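Coat protein (Papaya mosaic virus, PDB 4DOX) forms the protein shell of a flexible filamentous plant virus, probably by packing helically with copies of itself around the viral RNA. Local coordinates at residues A[64-69]-A[77-82]; A[114-119]-A[153-158]; A[142-147]-A[169-174]; A[118-123]-A[159-164]. All blocks are in the same frame, centred on the assembly; numbering follows the deposited sequence.

Contact 1 of 4, residues A[64-69]-A[77-82]; sequences VNFCYD and TVTGPS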
loop_
_atom_site.group_PDB
_atom_site.type_symbol
_atom_site.label_atom_id
_atom_site.label_comp_id
_atom_site.label_asym_id
_atom_site.label_seq_id
_atom_site.Cartn_x
_atom_site.Cartn_y
_atom_site.Cartn_z
ATOM N N VAL A 64 -1.057 -5.644 5.160
ATOM C CA VAL A 64 -0.671 -4.239 5.358
ATOM C C VAL A 64 -0.302 -3.929 6.804
ATOM O O VAL A 64 0.715 -3.270 7.068
ATOM C CB VAL A 64 -1.759 -3.268 4.867
ATOM C CG1 VAL A 64 -1.260 -1.853 4.968
ATOM C CG2 VAL A 64 -2.167 -3.642 3.425
ATOM N N ASN A 65 -1.123 -4.395 7.738
ATOM C CA ASN A 65 -0.816 -4.244 9.134
ATOM C C ASN A 65 0.537 -4.843 9.451
ATOM O O ASN A 65 1.327 -4.260 10.169
ATOM C CB ASN A 65 -1.862 -4.967 9.976
ATOM C CG ASN A 65 -1.807 -4.571 11.473
ATOM O OD1 ASN A 65 -1.899 -3.380 11.843
ATOM N ND2 ASN A 65 -1.685 -5.573 12.328
ATOM N N PHE A 66 0.809 -6.029 8.919
ATOM C CA PHE A 66 2.029 -6.735 9.281
ATOM C C PHE A 66 3.199 -5.867 8.845
ATOM O O PHE A 66 4.173 -5.727 9.588
ATOM C CB PHE A 66 2.120 -8.113 8.608
ATOM C CG PHE A 66 3.465 -8.754 8.791
ATOM C CD1 PHE A 66 3.712 -9.589 9.877
ATOM C CD2 PHE A 66 4.518 -8.460 7.918
ATOM C CE1 PHE A 66 4.988 -10.143 10.064
ATOM C CE2 PHE A 66 5.774 -9.012 8.092
ATOM C CZ PHE A 66 6.024 -9.833 9.171
ATOM N N CYS A 67 3.077 -5.268 7.651
ATOM C CA CYS A 67 4.138 -4.414 7.069
ATOM C C CYS A 67 4.294 -3.085 7.778
ATOM O O CYS A 67 5.423 -2.551 7.863
ATOM C CB CYS A 67 3.923 -4.214 5.581
ATOM S SG CYS A 67 4.238 -5.782 4.720
ATOM N N TYR A 68 3.178 -2.582 8.324
ATOM C CA TYR A 68 3.189 -1.412 9.202
ATOM C C TYR A 68 4.182 -1.573 10.362
ATOM O O TYR A 68 4.862 -0.589 10.718
ATOM C CB TYR A 68 1.783 -1.115 9.718
ATOM C CG TYR A 68 1.642 0.140 10.554
ATOM C CD1 TYR A 68 1.280 1.353 9.957
ATOM C CD2 TYR A 68 1.828 0.101 11.939
ATOM C CE1 TYR A 68 1.109 2.519 10.718
ATOM C CE2 TYR A 68 1.672 1.237 12.721
ATOM C CZ TYR A 68 1.308 2.469 12.127
ATOM O OH TYR A 68 1.162 3.643 12.914
ATOM N N ASP A 69 4.293 -2.795 10.926
ATOM C CA ASP A 69 5.267 -3.067 12.031
ATOM C C ASP A 69 6.640 -3.494 11.487
ATOM O O ASP A 69 7.687 -3.004 11.921
ATOM C CB ASP A 69 4.714 -4.062 13.082
ATOM C CG ASP A 69 3.428 -3.538 13.783
ATOM O OD1 ASP A 69 3.484 -2.419 14.363
ATOM O OD2 ASP A 69 2.342 -4.221 13.737
ATOM N N THR A 77 10.802 -10.683 5.820
ATOM C CA THR A 77 10.219 -12.002 6.104
ATOM C C THR A 77 8.825 -11.885 6.683
ATOM O O THR A 77 8.637 -11.492 7.824
ATOM C CB THR A 77 11.105 -12.777 7.072
ATOM O OG1 THR A 77 12.455 -12.533 6.686
ATOM C CG2 THR A 77 10.808 -14.296 7.046
ATOM N N VAL A 78 7.860 -12.236 5.861
ATOM C CA VAL A 78 6.471 -12.241 6.261
ATOM C C VAL A 78 6.114 -13.537 7.024
ATOM O O VAL A 78 6.307 -14.669 6.488
ATOM C CB VAL A 78 5.551 -11.973 5.035
ATOM C CG1 VAL A 78 4.119 -11.884 5.470
ATOM C CG2 VAL A 78 5.953 -10.643 4.396
ATOM N N THR A 79 5.632 -13.384 8.271
ATOM C CA THR A 79 5.273 -14.562 9.096
ATOM C C THR A 79 3.832 -14.527 9.639
ATOM O O THR A 79 3.152 -13.488 9.602
ATOM C CB THR A 79 6.186 -14.702 10.332
ATOM O OG1 THR A 79 5.918 -13.599 11.225
ATOM C CG2 THR A 79 7.649 -14.724 9.941
ATOM N N GLY A 80 3.393 -15.650 10.192
ATOM C CA GLY A 80 2.092 -15.684 10.835
ATOM C C GLY A 80 0.888 -15.928 9.925
ATOM O O GLY A 80 0.964 -15.758 8.690
ATOM N N PRO A 81 -0.236 -16.342 10.540
ATOM C CA PRO A 81 -1.465 -16.714 9.829
ATOM C C PRO A 81 -2.278 -15.484 9.409
ATOM O O PRO A 81 -2.065 -14.396 9.945
ATOM C CB PRO A 81 -2.250 -17.496 10.890
ATOM C CG PRO A 81 -1.823 -16.806 12.200
ATOM C CD PRO A 81 -0.364 -16.486 12.008
ATOM N N SER A 82 -3.210 -15.659 8.474
ATOM C CA SER A 82 -4.205 -14.635 8.220
ATOM C C SER A 82 -5.512 -15.121 8.818
ATOM O O SER A 82 -5.549 -16.224 9.351
ATOM C CB SER A 82 -4.392 -14.401 6.726
ATOM O OG SER A 82 -5.313 -15.327 6.211
#
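Asp69 OD1 accepts from two donors, Arg118 NH2 in a salt bridge and the backbone N of Ala125; three residues earlier on the same helix, the Phe66 ring reaches across to Thr77, Val78 and Thr79. No hydrogen bond joins segments 64-69 and 77-82; the ring does nearly all the work. Its CG stands anti to the backbone N (chi1 171°), which sends the ring out from the helix flank toward the passing loop. The far end meets main chain: Phe66 CZ lies 3.4 Å from Thr77 O, which sits at the ring edge near its plane, while Thr79 N comes up obliquely. Over one face is Val78 CG1, offset toward the rim, and the other branch touches the ring too, with Val78 CG2 4.0 Å from Phe66 CE2. Thr79 crosses the Phe66 side chain at about a right angle and brings its hydroxyl oxygen in, OG1 lying 3.8 Å from Phe66 CE1. The loop then leads on to Ser82, whose OG bonds to Ile84 N and Ile87 O. This is a surface contact that folds the chain leaving helix 56-70 back against that helix. Phe66 and Val78 both also touch Leu89 of helix 89-98, and Val78 reaches Ala93 there and Leu63 of helix 56-70, so the valine touches both helices.

Contact 2 of 4, residues A[114-119]-A[153-158]; sequences IWNLRT and MQPPSG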
loop_
_atom_site.group_PDB
_atom_site.type_symbol
_atom_site.label_atom_id
_atom_site.label_comp_id
_atom_site.label_asym_id
_atom_site.label_seq_id
_atom_site.Cartn_x
_atom_site.Cartn_y
_atom_site.Cartn_z
ATOM N N ILE A 114 -4.522 2.184 6.944
ATOM C CA ILE A 114 -3.813 1.681 8.095
ATOM C C ILE A 114 -3.466 2.874 8.970
ATOM O O ILE A 114 -3.510 2.776 10.211
ATOM C CB ILE A 114 -2.578 0.825 7.752
ATOM C CG1 ILE A 114 -2.155 0.003 8.976
ATOM C CG2 ILE A 114 -1.419 1.696 7.241
ATOM C CD1 ILE A 114 -3.199 -1.027 9.478
ATOM N N TRP A 115 -3.202 4.020 8.339
ATOM C CA TRP A 115 -3.100 5.272 9.090
ATOM C C TRP A 115 -4.315 5.445 10.018
ATOM O O TRP A 115 -4.153 5.642 11.216
ATOM C CB TRP A 115 -2.989 6.447 8.146
ATOM C CG TRP A 115 -2.888 7.774 8.833
ATOM C CD1 TRP A 115 -3.919 8.658 9.074
ATOM C CD2 TRP A 115 -1.699 8.413 9.318
ATOM N NE1 TRP A 115 -3.444 9.787 9.692
ATOM C CE2 TRP A 115 -2.089 9.666 9.862
ATOM C CE3 TRP A 115 -0.339 8.042 9.363
ATOM C CZ2 TRP A 115 -1.163 10.567 10.438
ATOM C CZ3 TRP A 115 0.589 8.930 9.951
ATOM C CH2 TRP A 115 0.161 10.187 10.468
ATOM N N ASN A 116 -5.528 5.335 9.488
ATOM C CA ASN A 116 -6.694 5.528 10.348
ATOM C C ASN A 116 -6.788 4.465 11.404
ATOM O O ASN A 116 -7.299 4.704 12.489
ATOM C CB ASN A 116 -7.993 5.532 9.540
ATOM C CG ASN A 116 -8.349 6.903 9.008
ATOM O OD1 ASN A 116 -7.456 7.725 8.690
ATOM N ND2 ASN A 116 -9.653 7.165 8.899
ATOM N N LEU A 117 -6.287 3.281 11.085
ATOM C CA LEU A 117 -6.411 2.168 12.009
ATOM C C LEU A 117 -5.434 2.194 13.189
ATOM O O LEU A 117 -5.786 1.765 14.290
ATOM C CB LEU A 117 -6.316 0.849 11.253
ATOM C CG LEU A 117 -7.606 0.602 10.484
ATOM C CD1 LEU A 117 -7.374 -0.481 9.463
ATOM C CD2 LEU A 117 -8.679 0.213 11.457
ATOM N N ARG A 118 -4.227 2.716 12.968
ATOM C CA ARG A 118 -3.177 2.626 13.961
ATOM C C ARG A 118 -2.755 3.974 14.552
ATOM O O ARG A 118 -2.332 4.010 15.715
ATOM C CB ARG A 118 -1.966 1.918 13.370
ATOM C CG ARG A 118 -2.265 0.547 12.741
ATOM C CD ARG A 118 -2.118 -0.556 13.720
ATOM N NE ARG A 118 -0.854 -0.464 14.465
ATOM C CZ ARG A 118 0.129 -1.365 14.418
ATOM N NH1 ARG A 118 0.021 -2.460 13.653
ATOM N NH2 ARG A 118 1.233 -1.167 15.146
ATOM N N THR A 119 -2.856 5.060 13.784
ATOM C CA THR A 119 -2.414 6.378 14.243
ATOM C C THR A 119 -3.125 6.862 15.538
ATOM O O THR A 119 -4.353 6.740 15.663
ATOM C CB THR A 119 -2.575 7.393 13.140
ATOM O OG1 THR A 119 -1.842 6.931 12.011
ATOM C CG2 THR A 119 -2.081 8.773 13.549
ATOM N N MET A 153 -5.894 4.047 -1.712
ATOM C CA MET A 153 -7.254 3.796 -1.237
ATOM C C MET A 153 -7.533 4.655 -0.010
ATOM O O MET A 153 -6.747 4.683 0.919
ATOM C CB MET A 153 -7.513 2.310 -0.981
ATOM C CG MET A 153 -8.850 2.062 -0.270
ATOM S SD MET A 153 -9.568 0.403 -0.421
ATOM C CE MET A 153 -9.165 0.045 -2.125
ATOM N N GLN A 154 -8.648 5.380 -0.031
ATOM C CA GLN A 154 -9.020 6.329 1.048
ATOM C C GLN A 154 -9.967 5.777 2.135
ATOM O O GLN A 154 -10.849 4.960 1.854
ATOM C CB GLN A 154 -9.621 7.610 0.430
ATOM C CG GLN A 154 -8.678 8.302 -0.606
ATOM C CD GLN A 154 -7.404 8.827 0.028
ATOM O OE1 GLN A 154 -7.426 9.336 1.159
ATOM N NE2 GLN A 154 -6.282 8.689 -0.674
ATOM N N PRO A 155 -9.780 6.226 3.394
ATOM C CA PRO A 155 -10.783 5.829 4.366
ATOM C C PRO A 155 -12.159 6.418 4.006
ATOM O O PRO A 155 -12.259 7.460 3.350
ATOM C CB PRO A 155 -10.260 6.392 5.697
ATOM C CG PRO A 155 -9.005 7.065 5.385
ATOM C CD PRO A 155 -8.973 7.330 3.915
ATOM N N PRO A 156 -13.213 5.717 4.404
ATOM C CA PRO A 156 -14.569 6.138 4.116
ATOM C C PRO A 156 -14.942 7.586 4.544
ATOM O O PRO A 156 -15.823 8.152 3.903
ATOM C CB PRO A 156 -15.424 5.112 4.883
ATOM C CG PRO A 156 -14.455 4.383 5.842
ATOM C CD PRO A 156 -13.153 4.434 5.138
ATOM N N SER A 157 -14.346 8.183 5.595
ATOM C CA SER A 157 -14.688 9.600 5.940
ATOM C C SER A 157 -13.461 10.502 5.960
ATOM O O SER A 157 -13.420 11.537 6.643
ATOM C CB SER A 157 -15.426 9.716 7.285
ATOM O OG SER A 157 -16.623 8.964 7.304
ATOM N N GLY A 158 -12.455 10.102 5.202
ATOM C CA GLY A 158 -11.204 10.830 5.157
ATOM C C GLY A 158 -10.348 10.481 6.366
ATOM O O GLY A 158 -10.803 9.781 7.323
#
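Asn116 and Pro155 bring the end of helix 111-118 against the 153-158 loop, and the amide of Asn116 also supplies the polar link. That hydrogen bond runs from Asn116 ND2 to Gly158 O over 3.3 Å and is nearly straight (166° at the hydrogen). The acceptor lies close to the amide plane, whereas the donor is tilted by 34° from the carbonyl plane of Gly158. The other end of the same amide, Asn116 OD1, accepts from Thr160 N, its strongest polar partner, so both ends of the group are used. Van der Waals contact comes from the proline ring, which crosses the Asn116 side chain at about a right angle and packs against its amide, with Pro155 CG 3.7 Å from Asn116 CG. Local bonds shape each segment: Gly158 N to Pro155 O (3.2 Å) closes a type I beta turn, and Thr119 OG1 (2.8 Å) joins Thr119 N in holding Trp115 O where the helix ends. The Asn116 amide thus bridges Gly158 O and Thr160 N, either side of Leu159 and just after the turn, joining helix 111-118 to the long connection that precedes helix 165-172 in this all-helical coat protein.

Contact 3 of 4, residues A[142-147]-A[169-174]; sequences DFFDGV and IANATN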
loop_
_atom_site.group_PDB
_atom_site.type_symbol
_atom_site.label_atom_id
_atom_site.label_comp_id
_atom_site.label_asym_id
_atom_site.label_seq_id
_atom_site.Cartn_x
_atom_site.Cartn_y
_atom_site.Cartn_z
ATOM N N ASP A 142 7.506 2.301 6.468
ATOM C CA ASP A 142 8.159 2.575 5.210
ATOM C C ASP A 142 7.258 2.859 4.022
ATOM O O ASP A 142 7.760 2.958 2.909
ATOM C CB ASP A 142 9.200 1.508 4.870
ATOM C CG ASP A 142 8.591 0.147 4.556
ATOM O OD1 ASP A 142 7.367 0.040 4.313
ATOM O OD2 ASP A 142 9.362 -0.835 4.530
ATOM N N PHE A 143 5.951 2.992 4.225
ATOM C CA PHE A 143 5.078 3.450 3.146
ATOM C C PHE A 143 4.176 4.554 3.647
ATOM O O PHE A 143 3.013 4.690 3.218
ATOM C CB PHE A 143 4.258 2.304 2.552
ATOM C CG PHE A 143 3.501 1.508 3.567
ATOM C CD1 PHE A 143 4.166 0.573 4.380
ATOM C CD2 PHE A 143 2.112 1.667 3.702
ATOM C CE1 PHE A 143 3.455 -0.215 5.323
ATOM C CE2 PHE A 143 1.381 0.901 4.651
ATOM C CZ PHE A 143 2.054 -0.043 5.470
ATOM N N PHE A 144 4.713 5.325 4.578
ATOM C CA PHE A 144 4.033 6.464 5.102
ATOM C C PHE A 144 3.706 7.416 3.962
ATOM O O PHE A 144 2.679 8.123 4.032
ATOM C CB PHE A 144 4.927 7.115 6.140
ATOM C CG PHE A 144 4.584 8.553 6.462
ATOM C CD1 PHE A 144 3.593 8.862 7.418
ATOM C CD2 PHE A 144 5.273 9.603 5.849
ATOM C CE1 PHE A 144 3.290 10.183 7.743
ATOM C CE2 PHE A 144 4.975 10.935 6.160
ATOM C CZ PHE A 144 3.986 11.229 7.105
ATOM N N ASP A 145 4.545 7.439 2.911
ATOM C CA ASP A 145 4.368 8.394 1.792
ATOM C C ASP A 145 3.109 8.143 1.022
ATOM O O ASP A 145 2.793 8.893 0.096
ATOM C CB ASP A 145 5.547 8.393 0.780
ATOM C CG ASP A 145 6.041 6.979 0.398
ATOM O OD1 ASP A 145 7.198 6.932 -0.099
ATOM O OD2 ASP A 145 5.324 5.939 0.607
ATOM N N GLY A 146 2.411 7.073 1.390
ATOM C CA GLY A 146 1.160 6.706 0.753
ATOM C C GLY A 146 -0.017 7.379 1.425
ATOM O O GLY A 146 -1.100 7.475 0.815
ATOM N N VAL A 147 0.181 7.853 2.665
ATOM C CA VAL A 147 -0.945 8.361 3.481
ATOM C C VAL A 147 -1.703 9.536 2.835
ATOM O O VAL A 147 -2.954 9.589 2.839
ATOM C CB VAL A 147 -0.526 8.740 4.902
ATOM C CG1 VAL A 147 -1.644 9.489 5.614
ATOM C CG2 VAL A 147 -0.141 7.492 5.715
ATOM N N ILE A 169 8.477 15.313 8.007
ATOM C CA ILE A 169 9.920 15.512 7.994
ATOM C C ILE A 169 10.630 14.292 8.520
ATOM O O ILE A 169 11.630 13.871 7.939
ATOM C CB ILE A 169 10.352 16.812 8.759
ATOM C CG1 ILE A 169 10.366 17.977 7.784
ATOM C CG2 ILE A 169 11.757 16.699 9.415
ATOM C CD1 ILE A 169 9.968 19.297 8.411
ATOM N N ALA A 170 10.119 13.711 9.602
ATOM C CA ALA A 170 10.835 12.615 10.247
ATOM C C ALA A 170 10.967 11.434 9.309
ATOM O O ALA A 170 11.947 10.700 9.409
ATOM C CB ALA A 170 10.180 12.201 11.566
ATOM N N ASN A 171 10.007 11.263 8.394
ATOM C CA ASN A 171 9.969 10.076 7.553
ATOM C C ASN A 171 10.776 10.296 6.293
ATOM O O ASN A 171 11.403 9.369 5.791
ATOM C CB ASN A 171 8.519 9.668 7.231
ATOM C CG ASN A 171 8.420 8.380 6.341
ATOM O OD1 ASN A 171 8.493 7.244 6.835
ATOM N ND2 ASN A 171 8.212 8.580 5.039
ATOM N N ALA A 172 10.741 11.528 5.789
ATOM C CA ALA A 172 11.580 11.981 4.677
ATOM C C ALA A 172 13.066 11.864 5.021
ATOM O O ALA A 172 13.850 11.356 4.215
ATOM C CB ALA A 172 11.242 13.416 4.320
ATOM N N THR A 173 13.439 12.311 6.231
ATOM C CA THR A 173 14.841 12.261 6.707
ATOM C C THR A 173 15.249 10.857 7.152
ATOM O O THR A 173 16.243 10.675 7.844
ATOM C CB THR A 173 15.175 13.317 7.809
ATOM O OG1 THR A 173 14.252 13.186 8.889
ATOM C CG2 THR A 173 15.098 14.741 7.241
ATOM N N ASN A 174 14.491 9.866 6.712
ATOM C CA ASN A 174 14.871 8.486 6.879
ATOM C C ASN A 174 15.055 7.824 5.503
ATOM O O ASN A 174 14.640 6.687 5.285
ATOM C CB ASN A 174 13.823 7.771 7.725
ATOM C CG ASN A 174 14.404 7.210 9.017
ATOM O OD1 ASN A 174 14.920 7.960 9.895
ATOM N ND2 ASN A 174 14.315 5.880 9.156
#
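Phe144 and Asn171 carry this contact almost alone, and their conformations match. Each has CG anti to its own backbone N, chi1 161° for the phenylalanine and -179° for the asparagine, which carries both toward the other segment, the one from the 142-147 loop and the other from the last turn of helix 165-172. There they slide past each other in opposite directions. Asn171 CB comes within 3.5 Å of Phe144 CD2, and the carboxamide carbon CG of Asn171 is 3.4 Å from that same ring carbon. Further back, Phe144 CB lies 3.7 Å from Asn171 CG, which places the amide group beside both CB and CD2 of Phe144, oblique to the ring. The amide and ring planes are 55° apart, neither stacked nor perpendicular, and no hydrogen bond crosses between the segments. Thr173 folds back on its own helix, its OG1 2.9 Å from Ile169 O, an oxygen that also receives Thr173 N as the helix ends. The neighbouring phenylalanine turns the other way: Phe143 points from the contact into the core, while Asp145 forms a salt bridge with Arg108. Placed among the helices, the 142-147 loop lies between helix 165-172 on the Phe144 side and helices 56-70, 103-108 and 111-118, whose residues Val64, Cys67, Cys107 and Ile114 surround Phe143.

Contact 4 of 4, residues A[118-123]-A[159-164]; sequences RTDKMA and LTRSPT. Unlike the reference sequence in segment 159-164: Thr160 (reference Ile).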
loop_
_atom_site.group_PDB
_atom_site.type_symbol
_atom_site.label_atom_id
_atom_site.label_comp_id
_atom_site.label_asym_id
_atom_site.label_seq_id
_atom_site.Cartn_x
_atom_site.Cartn_y
_atom_site.Cartn_z
ATOM N N ARG A 118 -4.227 2.716 12.968
ATOM C CA ARG A 118 -3.177 2.626 13.961
ATOM C C ARG A 118 -2.755 3.974 14.552
ATOM O O ARG A 118 -2.332 4.010 15.715
ATOM C CB ARG A 118 -1.966 1.918 13.370
ATOM C CG ARG A 118 -2.265 0.547 12.741
ATOM C CD ARG A 118 -2.118 -0.556 13.720
ATOM N NE ARG A 118 -0.854 -0.464 14.465
ATOM C CZ ARG A 118 0.129 -1.365 14.418
ATOM N NH1 ARG A 118 0.021 -2.460 13.653
ATOM N NH2 ARG A 118 1.233 -1.167 15.146
ATOM N N THR A 119 -2.856 5.060 13.784
ATOM C CA THR A 119 -2.414 6.378 14.243
ATOM C C THR A 119 -3.125 6.862 15.538
ATOM O O THR A 119 -4.353 6.740 15.663
ATOM C CB THR A 119 -2.575 7.393 13.140
ATOM O OG1 THR A 119 -1.842 6.931 12.011
ATOM C CG2 THR A 119 -2.081 8.773 13.549
ATOM N N ASP A 120 -2.324 7.381 16.485
ATOM C CA ASP A 120 -2.734 7.726 17.873
ATOM C C ASP A 120 -3.393 6.567 18.665
ATOM O O ASP A 120 -3.997 6.809 19.717
ATOM C CB ASP A 120 -3.605 9.010 17.930
ATOM C CG ASP A 120 -2.960 10.207 17.226
ATOM O OD1 ASP A 120 -1.717 10.303 17.166
ATOM O OD2 ASP A 120 -3.716 11.071 16.736
ATOM N N LYS A 121 -3.246 5.330 18.169
ATOM C CA LYS A 121 -3.711 4.114 18.865
ATOM C C LYS A 121 -2.627 3.073 19.166
ATOM O O LYS A 121 -2.446 2.736 20.330
ATOM C CB LYS A 121 -4.865 3.455 18.126
ATOM C CG LYS A 121 -6.144 4.249 18.186
ATOM C CD LYS A 121 -7.087 3.780 17.083
ATOM C CE LYS A 121 -8.051 4.906 16.709
ATOM N NZ LYS A 121 -9.385 4.817 17.387
ATOM N N MET A 122 -1.945 2.538 18.140
ATOM C CA MET A 122 -0.772 1.650 18.351
ATOM C C MET A 122 0.335 1.938 17.329
ATOM O O MET A 122 0.267 1.509 16.160
ATOM C CB MET A 122 -1.101 0.137 18.291
ATOM C CG MET A 122 -2.405 -0.396 18.929
ATOM S SD MET A 122 -3.203 -1.796 17.944
ATOM C CE MET A 122 -4.645 -2.247 18.967
ATOM N N ALA A 123 1.374 2.635 17.781
ATOM C CA ALA A 123 2.501 3.030 16.925
ATOM C C ALA A 123 3.251 1.838 16.265
ATOM O O ALA A 123 3.166 0.715 16.728
ATOM C CB ALA A 123 3.447 3.865 17.725
ATOM N N LEU A 159 -9.111 10.970 6.322
ATOM C CA LEU A 159 -8.163 10.761 7.400
ATOM C C LEU A 159 -8.682 11.213 8.762
ATOM O O LEU A 159 -9.449 12.179 8.849
ATOM C CB LEU A 159 -6.879 11.504 7.076
ATOM C CG LEU A 159 -6.225 11.118 5.761
ATOM C CD1 LEU A 159 -4.920 11.923 5.594
ATOM C CD2 LEU A 159 -6.002 9.556 5.617
ATOM N N THR A 160 -8.252 10.530 9.828
ATOM C CA THR A 160 -8.654 10.902 11.203
ATOM C C THR A 160 -7.960 12.166 11.656
ATOM O O THR A 160 -8.429 12.843 12.566
ATOM C CB THR A 160 -8.298 9.854 12.211
ATOM O OG1 THR A 160 -6.947 9.484 11.978
ATOM C CG2 THR A 160 -9.172 8.648 12.019
ATOM N N ARG A 161 -6.792 12.410 11.063
ATOM C CA ARG A 161 -6.099 13.707 11.066
ATOM C C ARG A 161 -5.076 13.661 9.914
ATOM O O ARG A 161 -4.810 12.581 9.346
ATOM C CB ARG A 161 -5.445 14.030 12.416
ATOM C CG ARG A 161 -4.306 13.119 12.800
ATOM C CD ARG A 161 -3.573 13.617 14.049
ATOM N NE ARG A 161 -2.588 12.663 14.583
ATOM C CZ ARG A 161 -1.337 12.505 14.133
ATOM N NH1 ARG A 161 -0.873 13.229 13.102
ATOM N NH2 ARG A 161 -0.542 11.618 14.722
ATOM N N SER A 162 -4.547 14.821 9.542
ATOM C CA SER A 162 -3.361 14.872 8.697
ATOM C C SER A 162 -2.129 14.514 9.488
ATOM O O SER A 162 -2.128 14.625 10.729
ATOM C CB SER A 162 -3.191 16.271 8.119
ATOM O OG SER A 162 -3.767 16.250 6.827
ATOM N N PRO A 163 -1.060 14.092 8.790
ATOM C CA PRO A 163 0.213 14.014 9.507
ATOM C C PRO A 163 0.657 15.408 9.953
ATOM O O PRO A 163 0.256 16.382 9.347
ATOM C CB PRO A 163 1.182 13.427 8.480
ATOM C CG PRO A 163 0.406 13.032 7.350
ATOM C CD PRO A 163 -1.020 13.409 7.494
ATOM N N THR A 164 1.452 15.504 11.023
ATOM C CA THR A 164 2.099 16.774 11.393
ATOM C C THR A 164 3.328 16.955 10.526
ATOM O O THR A 164 3.894 15.975 10.045
ATOM C CB THR A 164 2.509 16.789 12.860
ATOM O OG1 THR A 164 3.515 15.801 13.080
ATOM C CG2 THR A 164 1.310 16.464 13.748
HETATM O O HOH W 1 -6.510 6.865 13.896
#
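Asp120 and Arg161 form a side-on bidentate salt bridge that joins the two ends of the long connection between helix 111-118 and helix 165-172 in this all-helical coat protein. Arg161 NE gives its hydrogen to Asp120 OD2 at 2.9 Å (171°), and Arg161 NH2 gives one to Asp120 OD1 at 3.0 Å (169°). Both oxygens are met on their syn sides and lie near the guanidinium plane, at its edge, while the carboxylate is twisted by 25° against that plane. The Arg161 chain, extended from CG to NE, carries the group over to Asp120. Its remaining nitrogen is also occupied: Arg161 NH1 bonds to Ser162 O at 3.0 Å and pairs with Glu167 OE1. That glutamate oxygen takes the N-H of Thr164 as well, and Thr164, at the N-cap of helix 165-172, uses its side chain to cap a backbone N, as in a capping box. At the other end, Arg118 turns inward from the salt bridge. Its NE reaches Met122 O at 2.8 Å; its NH2 meets the same oxygen at 3.0 Å from above the carbonyl plane and also pairs with Asp69 OD1, while NH1 goes to Asn65 OD1. Arg118 O in turn accepts from Lys121 N and Met122 N. A water adds a second bridge, donating to Thr119 O at 2.8 Å and accepting from Thr160 OG1 over a longer 3.3 Å. Over one face of the Arg161 guanidinium rests a methyl group, Thr119 CG2, 3.4 Å from Arg161 NH2.

From the N terminus, contact 1 comes first and closes a short loop, folding residues 77-82 back on helix 56-70. The other three follow it in series and interlock. Contacts 2 and 4 start from the same end of helix 111-118, sharing Arg118 and Thr119, and each closes a long loop without a regular alpha helix, onto 153-158 and 159-164. Contact 3 opens inside those loops at 142-147 and closes beyond them at 169-174, so it crosses both. Trp115 ties the group together: its ring packs on Val147 and Phe144, and its NE1 bonds to Arg161 O. Arg118, paired with Asp69 and Asn65, links contacts 2 and 4 to helix 56-70.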